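Local coordinates for protein proteolytically activated form of PPO4 Tyrosinase (Agaricus bisporus var. bisporus H97, PDB 4OUA) that uses a pair of copper ions to hydroxylate monophenols and oxidise the resulting o-diphenols to o-quinones, the first step of melanin synthesis, at residues Ala34-Ala37 / Ile38-Asp42; Val84-Pro87 / Thr88-Val92; Asn228-Ala231 / Phe232-Gly236. All blocks are in the same frame, centred on the assembly; numbering follows the deposited sequence.

How the contacts relate
All three are local contacts at or near the ends of helices, and they follow one another along the chain. Contact 2 is the one at the active site: its His90 binds a copper ion through NE2 at 2.1 Å. Contact 3 lies next to it, the centres 12 Å apart, and the two touch directly: Trp229 NE1 makes a probable hydrogen bond to Val84 O at 3.0 Å, and Phe86 CD2 packs on Ser233 O. The side chain of Asn234 is still about 11 Å from a copper ion. Contact 1 stands across the centre of the chain, its centre 26 Å from that of contact 2, but its helix packs on helix 86-109, which also carries His90.

Contact 1: Ala34-Ala37 / Ile38-Asp42; sequences ALQA and IQDKD
Gln36 and Asp40, one helical turn apart near the C-terminal end of helix 25-39, join an amide to a carboxylate on the solvent side of the turn, where Gln36 is partly exposed and Asp40 exposed. The stronger of two bonds runs from Gln36 NE2 to Asp40 OD2 (2.9 Å, 159° at the hydrogen). It meets the syn side of that oxygen, and the acceptor lies almost in the amide plane. A second bond, from Gln36 NE2 to Asp40 OD1, is weak, with an angle of 135°. Gln36 reaches across because its chain bends at chi2 (73°), which folds the amide over toward Asp40. With an alanine in place of Gln36, the Asp40 carboxylate would probably lose its amide donor and be freer to turn.

By contrast, the buried Leu35, Ile38 and Gln39 form the closely packed part. Leu35 CD1 meets Ile38 CD1 at 4.0 Å, and Gln39 lays its extended chain across Leu35, with NE2 3.7 Å from Leu35 CG. The end of that amide is fixed elsewhere, NE2 bonding to Pro164 O. Beneath both sides run backbone bonds such as Ile38 N to Ala34 O (3.0 Å).

In the fold, Ala34, Leu35 and Ile38 press on Ala105, Tyr97, Leu101 and Ala104 of helix 86-109, while Phe49 of helix 49-54 covers Leu35, Ile38 and Gln39.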
ATOM      1  N   ALA A  34      -1.053 -16.770  -2.139  1.00 34.21           N
ATOM      2  CA  ALA A  34      -1.755 -16.140  -1.026  1.00 30.81           C
ATOM      3  C   ALA A  34      -2.676 -15.026  -1.505  1.00 34.22           C
ATOM      4  O   ALA A  34      -3.765 -14.834  -0.963  1.00 41.68           O
ATOM      5  CB  ALA A  34      -0.761 -15.602  -0.010  1.00 33.62           C
ATOM      6  N   LEU A  35      -2.236 -14.294  -2.523  1.00 32.02           N
ATOM      7  CA  LEU A  35      -3.033 -13.204  -3.074  1.00 33.58           C
ATOM      8  C   LEU A  35      -4.282 -13.740  -3.769  1.00 35.80           C
ATOM      9  O   LEU A  35      -5.367 -13.168  -3.651  1.00 35.10           O
ATOM     10  CB  LEU A  35      -2.197 -12.368  -4.044  1.00 27.50           C
ATOM     11  CG  LEU A  35      -2.886 -11.148  -4.651  1.00 28.13           C
ATOM     12  CD1 LEU A  35      -3.425 -10.238  -3.561  1.00 27.04           C
ATOM     13  CD2 LEU A  35      -1.921 -10.397  -5.548  1.00 32.57           C
ATOM     14  N   GLN A  36      -4.125 -14.844  -4.492  1.00 28.76           N
ATOM     15  CA  GLN A  36      -5.259 -15.499  -5.124  1.00 27.79           C
ATOM     16  C   GLN A  36      -6.183 -16.076  -4.056  1.00 28.80           C
ATOM     17  O   GLN A  36      -7.402 -16.097  -4.214  1.00 33.86           O
ATOM     18  CB  GLN A  36      -4.783 -16.600  -6.077  1.00 29.06           C
ATOM     19  CG  GLN A  36      -5.899 -17.302  -6.836  1.00 24.67           C
ATOM     20  CD  GLN A  36      -6.507 -16.432  -7.918  1.00 33.23           C
ATOM     21  OE1 GLN A  36      -5.807 -15.954  -8.812  1.00 36.74           O
ATOM     22  NE2 GLN A  36      -7.816 -16.220  -7.842  1.00 35.36           N
ATOM     23  N   ALA A  37      -5.590 -16.530  -2.958  1.00 32.53           N
ATOM     24  CA  ALA A  37      -6.342 -17.148  -1.874  1.00 34.72           C
ATOM     25  C   ALA A  37      -7.285 -16.158  -1.196  1.00 40.31           C
ATOM     26  O   ALA A  37      -8.438 -16.482  -0.913  1.00 40.75           O
ATOM     27  CB  ALA A  37      -5.388 -17.750  -0.854  1.00 27.04           C
ATOM     28  N   ILE A  38      -6.791 -14.951  -0.935  1.00 42.13           N
ATOM     29  CA  ILE A  38      -7.588 -13.938  -0.254  1.00 39.12           C
ATOM     30  C   ILE A  38      -8.552 -13.244  -1.216  1.00 41.13           C
ATOM     31  O   ILE A  38      -9.551 -12.662  -0.793  1.00 41.43           O
ATOM     32  CB  ILE A  38      -6.698 -12.881   0.430  1.00 39.99           C
ATOM     33  CG1 ILE A  38      -5.865 -12.124  -0.605  1.00 37.55           C
ATOM     34  CG2 ILE A  38      -5.797 -13.536   1.464  1.00 36.34           C
ATOM     35  CD1 ILE A  38      -4.994 -11.040  -0.009  1.00 28.76           C
ATOM     36  N   GLN A  39      -8.249 -13.306  -2.509  1.00 36.82           N
ATOM     37  CA  GLN A  39      -9.146 -12.764  -3.522  1.00 37.52           C
ATOM     38  C   GLN A  39     -10.332 -13.699  -3.739  1.00 37.44           C
ATOM     39  O   GLN A  39     -11.417 -13.263  -4.124  1.00 39.84           O
ATOM     40  CB  GLN A  39      -8.410 -12.539  -4.844  1.00 35.10           C
ATOM     41  CG  GLN A  39      -7.439 -11.371  -4.836  1.00 37.43           C
ATOM     42  CD  GLN A  39      -6.826 -11.119  -6.203  1.00 42.32           C
ATOM     43  OE1 GLN A  39      -7.052 -11.878  -7.147  1.00 36.52           O
ATOM     44  NE2 GLN A  39      -6.050 -10.045  -6.316  1.00 35.14           N
ATOM     45  N   ASP A  40     -10.115 -14.985  -3.485  1.00 35.30           N
ATOM     46  CA  ASP A  40     -11.152 -15.988  -3.695  1.00 36.90           C
ATOM     47  C   ASP A  40     -11.985 -16.219  -2.438  1.00 39.17           C
ATOM     48  O   ASP A  40     -12.970 -16.955  -2.470  1.00 48.82           O
ATOM     49  CB  ASP A  40     -10.530 -17.307  -4.163  1.00 31.17           C
ATOM     50  CG  ASP A  40      -9.882 -17.192  -5.531  1.00 37.56           C
ATOM     51  OD1 ASP A  40     -10.357 -16.379  -6.353  1.00 39.44           O
ATOM     52  OD2 ASP A  40      -8.896 -17.914  -5.788  1.00 37.85           O
ATOM     53  N   LYS A  41     -11.591 -15.590  -1.335  1.00 33.95           N
ATOM     54  CA  LYS A  41     -12.354 -15.680  -0.095  1.00 32.45           C
ATOM     55  C   LYS A  41     -13.697 -14.966  -0.223  1.00 36.42           C
ATOM     56  O   LYS A  41     -13.859 -14.076  -1.056  1.00 32.21           O
ATOM     57  CB  LYS A  41     -11.566 -15.090   1.077  1.00 39.35           C
ATOM     58  CG  LYS A  41     -10.423 -15.958   1.577  1.00 37.83           C
ATOM     59  CD  LYS A  41      -9.738 -15.310   2.772  1.00 37.48           C
ATOM     60  CE  LYS A  41      -8.581 -16.154   3.281  1.00 42.76           C
ATOM     61  NZ  LYS A  41      -7.817 -15.455   4.353  1.00 44.71           N
ATOM     62  N   ASP A  42     -14.655 -15.370   0.605  1.00 37.87           N
ATOM     63  CA  ASP A  42     -15.966 -14.733   0.638  1.00 33.35           C
ATOM     64  C   ASP A  42     -15.829 -13.262   1.017  1.00 37.40           C
ATOM     65  O   ASP A  42     -15.116 -12.921   1.961  1.00 40.49           O
ATOM     66  CB  ASP A  42     -16.883 -15.462   1.623  1.00 29.00           C
ATOM     67  CG  ASP A  42     -18.218 -14.771   1.801  1.00 36.79           C
ATOM     68  OD1 ASP A  42     -18.723 -14.180   0.824  1.00 51.04           O
ATOM     69  OD2 ASP A  42     -18.766 -14.822   2.922  1.00 47.87           O
TER

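Contact 2: Val84-Pro87 / Thr88-Val92; sequences VLFP and TWHRV. With CU1 (copper (I) ion), chain C.
Phe86 covers one face of the His90 imidazole, and the indole of Trp89 takes the other. Phe86 CE1 stands 3.4 Å above the imidazole plane, displaced toward its rim, while Trp89 CE3 lies over the ring centre on the opposite face. The Phe86 and His90 rings themselves meet obliquely, with planes at 46° and centroids 4.4 Å apart. In turn, His90 CG lies at the edge of the indole, in its plane.

The rotation of the imidazole is fixed at both nitrogens. ND1 donates to Phe86 O (2.7 Å, 143° at the hydrogen), tilted from the carbonyl plane, and NE2 binds copper. With CG placed beside the backbone N (chi1 -72°), His90 brings ND1 back over the preceding turn, within reach of that carbonyl. The same oxygen also accepts a weak bond from His90 N, so one carbonyl serves both the helix and the ligand. Trp89 N also bonds to Leu85 O (2.9 Å). Outside the turn, Arg91 NE forms a salt bridge with Asp286 and its NH1 bonds to Leu341 O, while Trp89 NE1 bonds to Glu326 O.

Copper bound by His90 together with His56 and His81, beside a second copper held by His250, His254 and His282, is the type 3 dicopper site of tyrosinases; Phe86, through its carbonyl oxygen, acts as a second-shell residue that probably holds the His90 ligand in place.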
ATOM      1  N   VAL A  84      -3.399  15.512   8.391  1.00 41.99           N
ATOM      2  CA  VAL A  84      -2.106  15.211   8.999  1.00 46.06           C
ATOM      3  C   VAL A  84      -1.877  13.724   9.260  1.00 40.14           C
ATOM      4  O   VAL A  84      -0.742  13.293   9.459  1.00 37.30           O
ATOM      5  CB  VAL A  84      -1.932  15.965  10.334  1.00 43.65           C
ATOM      6  CG1 VAL A  84      -1.756  17.454  10.086  1.00 46.32           C
ATOM      7  CG2 VAL A  84      -3.117  15.704  11.250  1.00 36.14           C
ATOM      8  N   LEU A  85      -2.951  12.941   9.256  1.00 44.53           N
ATOM      9  CA  LEU A  85      -2.858  11.528   9.609  1.00 42.14           C
ATOM     10  C   LEU A  85      -2.609  10.623   8.407  1.00 37.04           C
ATOM     11  O   LEU A  85      -2.527   9.405   8.559  1.00 36.72           O
ATOM     12  CB  LEU A  85      -4.130  11.075  10.328  1.00 35.52           C
ATOM     13  CG  LEU A  85      -4.388  11.692  11.702  1.00 35.99           C
ATOM     14  CD1 LEU A  85      -5.579  11.028  12.362  1.00 30.31           C
ATOM     15  CD2 LEU A  85      -3.147  11.581  12.577  1.00 39.19           C
ATOM     16  N   PHE A  86      -2.489  11.217   7.224  1.00 42.28           N
ATOM     17  CA  PHE A  86      -2.344  10.443   5.991  1.00 41.09           C
ATOM     18  C   PHE A  86      -1.215   9.416   6.059  1.00 39.00           C
ATOM     19  O   PHE A  86      -1.439   8.231   5.814  1.00 44.32           O
ATOM     20  CB  PHE A  86      -2.116  11.371   4.794  1.00 36.22           C
ATOM     21  CG  PHE A  86      -1.742  10.643   3.533  1.00 34.18           C
ATOM     22  CD1 PHE A  86      -2.711  10.019   2.765  1.00 35.16           C
ATOM     23  CD2 PHE A  86      -0.422  10.577   3.121  1.00 33.58           C
ATOM     24  CE1 PHE A  86      -2.370   9.342   1.608  1.00 29.68           C
ATOM     25  CE2 PHE A  86      -0.076   9.903   1.964  1.00 32.46           C
ATOM     26  CZ  PHE A  86      -1.052   9.284   1.207  1.00 31.56           C
ATOM     27  N   PRO A  87       0.005   9.868   6.389  1.00 37.71           N
ATOM     28  CA  PRO A  87       1.152   8.954   6.438  1.00 40.89           C
ATOM     29  C   PRO A  87       0.980   7.815   7.444  1.00 38.65           C
ATOM     30  O   PRO A  87       1.240   6.661   7.103  1.00 39.06           O
ATOM     31  CB  PRO A  87       2.309   9.870   6.850  1.00 32.35           C
ATOM     32  CG  PRO A  87       1.883  11.232   6.413  1.00 35.22           C
ATOM     33  CD  PRO A  87       0.404  11.264   6.635  1.00 34.33           C
ATOM     34  N   THR A  88       0.546   8.132   8.660  1.00 40.50           N
ATOM     35  CA  THR A  88       0.466   7.132   9.720  1.00 35.04           C
ATOM     36  C   THR A  88      -0.681   6.147   9.513  1.00 35.44           C
ATOM     37  O   THR A  88      -0.534   4.958   9.788  1.00 40.36           O
ATOM     38  CB  THR A  88       0.312   7.786  11.108  1.00 34.82           C
ATOM     39  OG1 THR A  88      -0.842   8.634  11.119  1.00 40.95           O
ATOM     40  CG2 THR A  88       1.543   8.608  11.448  1.00 38.28           C
ATOM     41  N   TRP A  89      -1.819   6.637   9.030  1.00 35.53           N
ATOM     42  CA  TRP A  89      -2.980   5.775   8.831  1.00 37.55           C
ATOM     43  C   TRP A  89      -2.704   4.713   7.775  1.00 39.42           C
ATOM     44  O   TRP A  89      -3.169   3.579   7.887  1.00 38.00           O
ATOM     45  CB  TRP A  89      -4.211   6.591   8.431  1.00 29.88           C
ATOM     46  CG  TRP A  89      -5.446   5.747   8.278  1.00 35.95           C
ATOM     47  CD1 TRP A  89      -6.398   5.505   9.226  1.00 41.21           C
ATOM     48  CD2 TRP A  89      -5.854   5.023   7.108  1.00 39.43           C
ATOM     49  NE1 TRP A  89      -7.374   4.680   8.720  1.00 34.60           N
ATOM     50  CE2 TRP A  89      -7.064   4.370   7.422  1.00 35.28           C
ATOM     51  CE3 TRP A  89      -5.316   4.866   5.828  1.00 37.36           C
ATOM     52  CZ2 TRP A  89      -7.742   3.575   6.502  1.00 36.36           C
ATOM     53  CZ3 TRP A  89      -5.992   4.076   4.916  1.00 34.74           C
ATOM     54  CH2 TRP A  89      -7.190   3.440   5.258  1.00 35.30           C
ATOM     55  N   HIS A  90      -1.946   5.088   6.751  1.00 35.82           N
ATOM     56  CA  HIS A  90      -1.649   4.174   5.656  1.00 40.84           C
ATOM     57  C   HIS A  90      -0.523   3.210   6.025  1.00 41.68           C
ATOM     58  O   HIS A  90      -0.449   2.100   5.492  1.00 39.31           O
ATOM     59  CB  HIS A  90      -1.298   4.957   4.389  1.00 34.90           C
ATOM     60  CG  HIS A  90      -2.477   5.626   3.753  1.00 34.44           C
ATOM     61  ND1 HIS A  90      -3.070   6.752   4.281  1.00 32.34           N
ATOM     62  CD2 HIS A  90      -3.185   5.315   2.641  1.00 32.63           C
ATOM     63  CE1 HIS A  90      -4.087   7.110   3.518  1.00 36.90           C
ATOM     64  NE2 HIS A  90      -4.180   6.256   2.516  1.00 35.36           N
ATOM     65  N   ARG A  91       0.341   3.630   6.942  1.00 36.63           N
ATOM     66  CA  ARG A  91       1.412   2.765   7.424  1.00 40.78           C
ATOM     67  C   ARG A  91       0.844   1.516   8.083  1.00 38.26           C
ATOM     68  O   ARG A  91       1.304   0.401   7.830  1.00 34.82           O
ATOM     69  CB  ARG A  91       2.314   3.509   8.409  1.00 35.59           C
ATOM     70  CG  ARG A  91       3.127   2.590   9.308  1.00 30.50           C
ATOM     71  CD  ARG A  91       4.362   3.288   9.845  1.00 33.82           C
ATOM     72  NE  ARG A  91       5.361   3.491   8.799  1.00 37.20           N
ATOM     73  CZ  ARG A  91       6.519   4.117   8.981  1.00 36.01           C
ATOM     74  NH1 ARG A  91       6.829   4.612  10.173  1.00 36.64           N
ATOM     75  NH2 ARG A  91       7.367   4.252   7.970  1.00 30.25           N
ATOM     76  N   VAL A  92      -0.161   1.714   8.928  1.00 37.91           N
ATOM     77  CA  VAL A  92      -0.790   0.611   9.638  1.00 40.98           C
ATOM     78  C   VAL A  92      -1.815  -0.085   8.739  1.00 38.13           C
ATOM     79  O   VAL A  92      -2.227  -1.215   9.008  1.00 36.90           O
ATOM     80  CB  VAL A  92      -1.460   1.098  10.941  1.00 35.38           C
ATOM     81  CG1 VAL A  92      -2.534   2.130  10.630  1.00 41.20           C
ATOM     82  CG2 VAL A  92      -2.036  -0.072  11.722  1.00 38.84           C
TER
HETATM   83 CU   CU1 C 401      -5.680   6.289   1.072  1.00 44.28          CU
HETATM   84  O   HOH W   1      -5.094   6.803  -1.213  0.90 42.65           O

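Contact 3: Asn228-Ala231 / Phe232-Gly236; sequences NWEA and FSNHG
Trp229 O accepts from Phe232 N (3.1 Å) and Ser233 N (2.7 Å), although its modelled place is less sure, and these bonds are consistent with the single turn of helix 229-233, after which Asn234 leaves helical geometry. This short helix belongs to the tyrosinase dicopper domain and leads into a loop that runs near the copper ligands, the Asn234 side chain about 7 Å from that of His81.

In both Trp229 and Phe232, CG stands anti to the backbone N, which puts each ring beside its own carbonyl carbon and so brings the two to the same flank. There the rings cross obliquely with planes at 58°. Trp229 CZ3 arrives at the edge of the Phe232 ring, near its plane, 4.0 Å from Phe232 CE2. Beyond this pair, Phe232 stacks on Trp292 and touches Leu246, while Trp229 NE1 has its partner in Val84 O.

On another side of the turn, Glu230 and Asn234 meet with carboxylate and amide planes 85° apart, nearly perpendicular. Asn234 ND2 comes no nearer to Glu230 OE1 than 3.6 Å, and that oxygen has its partner in His242 NE2.

Ser233 lies over a face of the indole. The modelled place of its hydroxyl is doubtful, but its CB sits 3.8 Å from the centroid of the five-membered ring of Trp229, 26° off the ring normal, a CH-pi contact; of the indole atoms, Trp229 NE1 is the nearest to Ser233 CB, at 3.4 Å.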
ATOM      1  N   ASN A 228       8.713  20.833   8.143  1.00 53.17           N
ATOM      2  CA  ASN A 228       7.492  20.763   8.938  1.00 48.81           C
ATOM      3  C   ASN A 228       6.584  19.628   8.477  1.00 46.13           C
ATOM      4  O   ASN A 228       6.598  19.240   7.308  1.00 42.97           O
ATOM      5  CB  ASN A 228       6.740  22.096   8.887  1.00 49.21           C
ATOM      6  CG  ASN A 228       6.244  22.437   7.495  1.00 54.33           C
ATOM      7  OD1 ASN A 228       6.910  22.159   6.498  1.00 56.31           O
ATOM      8  ND2 ASN A 228       5.063  23.042   7.421  1.00 50.53           N
ATOM      9  N   TRP A 229       5.791  19.105   9.406  1.00 44.22           N
ATOM     10  CA  TRP A 229       4.948  17.943   9.149  1.00 39.29           C
ATOM     11  C   TRP A 229       3.731  18.277   8.291  1.00 42.04           C
ATOM     12  O   TRP A 229       3.269  17.447   7.507  1.00 44.56           O
ATOM     13  CB  TRP A 229       4.495  17.325  10.474  1.00 43.42           C
ATOM     14  CG  TRP A 229       3.576  16.153  10.317  1.00 36.52           C
ATOM     15  CD1 TRP A 229       2.213  16.168  10.370  1.00 40.60           C
ATOM     16  CD2 TRP A 229       3.953  14.791  10.084  1.00 35.90           C
ATOM     17  NE1 TRP A 229       1.719  14.900  10.183  1.00 42.27           N
ATOM     18  CE2 TRP A 229       2.766  14.037  10.006  1.00 36.23           C
ATOM     19  CE3 TRP A 229       5.180  14.138   9.935  1.00 38.21           C
ATOM     20  CZ2 TRP A 229       2.770  12.662   9.783  1.00 34.87           C
ATOM     21  CZ3 TRP A 229       5.181  12.774   9.714  1.00 40.61           C
ATOM     22  CH2 TRP A 229       3.984  12.051   9.640  1.00 37.35           C
ATOM     23  N   GLU A 230       3.210  19.489   8.445  1.00 42.98           N
ATOM     24  CA  GLU A 230       2.009  19.895   7.724  1.00 41.57           C
ATOM     25  C   GLU A 230       2.217  19.874   6.215  1.00 39.64           C
ATOM     26  O   GLU A 230       1.369  19.382   5.473  1.00 45.06           O
ATOM     27  CB  GLU A 230       1.561  21.288   8.170  1.00 46.55           C
ATOM     28  CG  GLU A 230       0.222  21.302   8.891  1.00 49.00           C
ATOM     29  CD  GLU A 230      -0.922  20.833   8.009  1.00 54.59           C
ATOM     30  OE1 GLU A 230      -0.792  20.913   6.768  1.00 46.66           O
ATOM     31  OE2 GLU A 230      -1.952  20.385   8.557  1.00 56.75           O
ATOM     32  N   ALA A 231       3.349  20.406   5.764  1.00 41.71           N
ATOM     33  CA  ALA A 231       3.643  20.474   4.338  1.00 40.05           C
ATOM     34  C   ALA A 231       4.053  19.112   3.781  1.00 39.55           C
ATOM     35  O   ALA A 231       4.074  18.910   2.567  1.00 37.14           O
ATOM     36  CB  ALA A 231       4.730  21.502   4.073  1.00 32.80           C
ATOM     37  N   PHE A 232       4.374  18.181   4.673  1.00 38.48           N
ATOM     38  CA  PHE A 232       4.838  16.857   4.266  1.00 39.38           C
ATOM     39  C   PHE A 232       3.737  15.800   4.324  1.00 43.18           C
ATOM     40  O   PHE A 232       3.696  14.892   3.494  1.00 40.07           O
ATOM     41  CB  PHE A 232       6.015  16.423   5.144  1.00 40.00           C
ATOM     42  CG  PHE A 232       6.347  14.960   5.034  1.00 38.53           C
ATOM     43  CD1 PHE A 232       7.113  14.486   3.982  1.00 33.21           C
ATOM     44  CD2 PHE A 232       5.896  14.060   5.986  1.00 35.24           C
ATOM     45  CE1 PHE A 232       7.423  13.144   3.881  1.00 28.44           C
ATOM     46  CE2 PHE A 232       6.201  12.717   5.890  1.00 35.82           C
ATOM     47  CZ  PHE A 232       6.965  12.258   4.835  1.00 33.27           C
ATOM     48  N   SER A 233       2.826  15.929   5.268  1.00 41.16           N
ATOM     49  CA  SER A 233       1.804  14.930   5.485  1.00 42.16           C
ATOM     50  C   SER A 233       0.739  14.850   4.442  1.00 44.65           C
ATOM     51  O   SER A 233       0.473  13.796   3.928  1.00 40.45           O
ATOM     52  CB  SER A 233       1.140  15.188   6.795  1.00 41.09           C
ATOM     53  OG  SER A 233       1.290  16.527   7.081  1.00 47.96           O
ATOM     54  N   ASN A 234       0.091  15.959   4.168  1.00 44.49           N
ATOM     55  CA  ASN A 234      -1.005  15.951   3.246  1.00 41.32           C
ATOM     56  C   ASN A 234      -0.872  16.978   2.186  1.00 42.91           C
ATOM     57  O   ASN A 234       0.023  17.754   2.195  1.00 41.23           O
ATOM     58  CB  ASN A 234      -2.279  16.186   3.985  1.00 44.93           C
ATOM     59  CG  ASN A 234      -2.269  17.460   4.735  1.00 44.03           C
ATOM     60  OD1 ASN A 234      -3.044  18.330   4.482  1.00 49.32           O
ATOM     61  ND2 ASN A 234      -1.402  17.564   5.671  1.00 37.74           N
ATOM     62  N   HIS A 235      -1.813  16.968   1.271  1.00 45.79           N
ATOM     63  CA  HIS A 235      -1.805  17.856   0.145  1.00 43.21           C
ATOM     64  C   HIS A 235      -2.799  18.985   0.241  1.00 48.23           C
ATOM     65  O   HIS A 235      -2.600  19.994  -0.379  1.00 49.36           O
ATOM     66  CB  HIS A 235      -2.066  17.071  -1.125  1.00 37.31           C
ATOM     67  CG  HIS A 235      -3.379  16.374  -1.145  1.00 42.60           C
ATOM     68  ND1 HIS A 235      -3.606  15.240  -1.875  1.00 38.13           N
ATOM     69  CD2 HIS A 235      -4.537  16.651  -0.519  1.00 46.80           C
ATOM     70  CE1 HIS A 235      -4.851  14.853  -1.703  1.00 41.46           C
ATOM     71  NE2 HIS A 235      -5.436  15.689  -0.881  1.00 41.92           N
ATOM     72  N   GLY A 236      -3.858  18.807   1.012  1.00 49.14           N
ATOM     73  CA  GLY A 236      -5.056  19.609   0.905  1.00 49.90           C
ATOM     74  C   GLY A 236      -4.688  21.034   0.972  1.00 56.20           C
ATOM     75  O   GLY A 236      -3.673  21.299   1.536  1.00 60.64           O
TER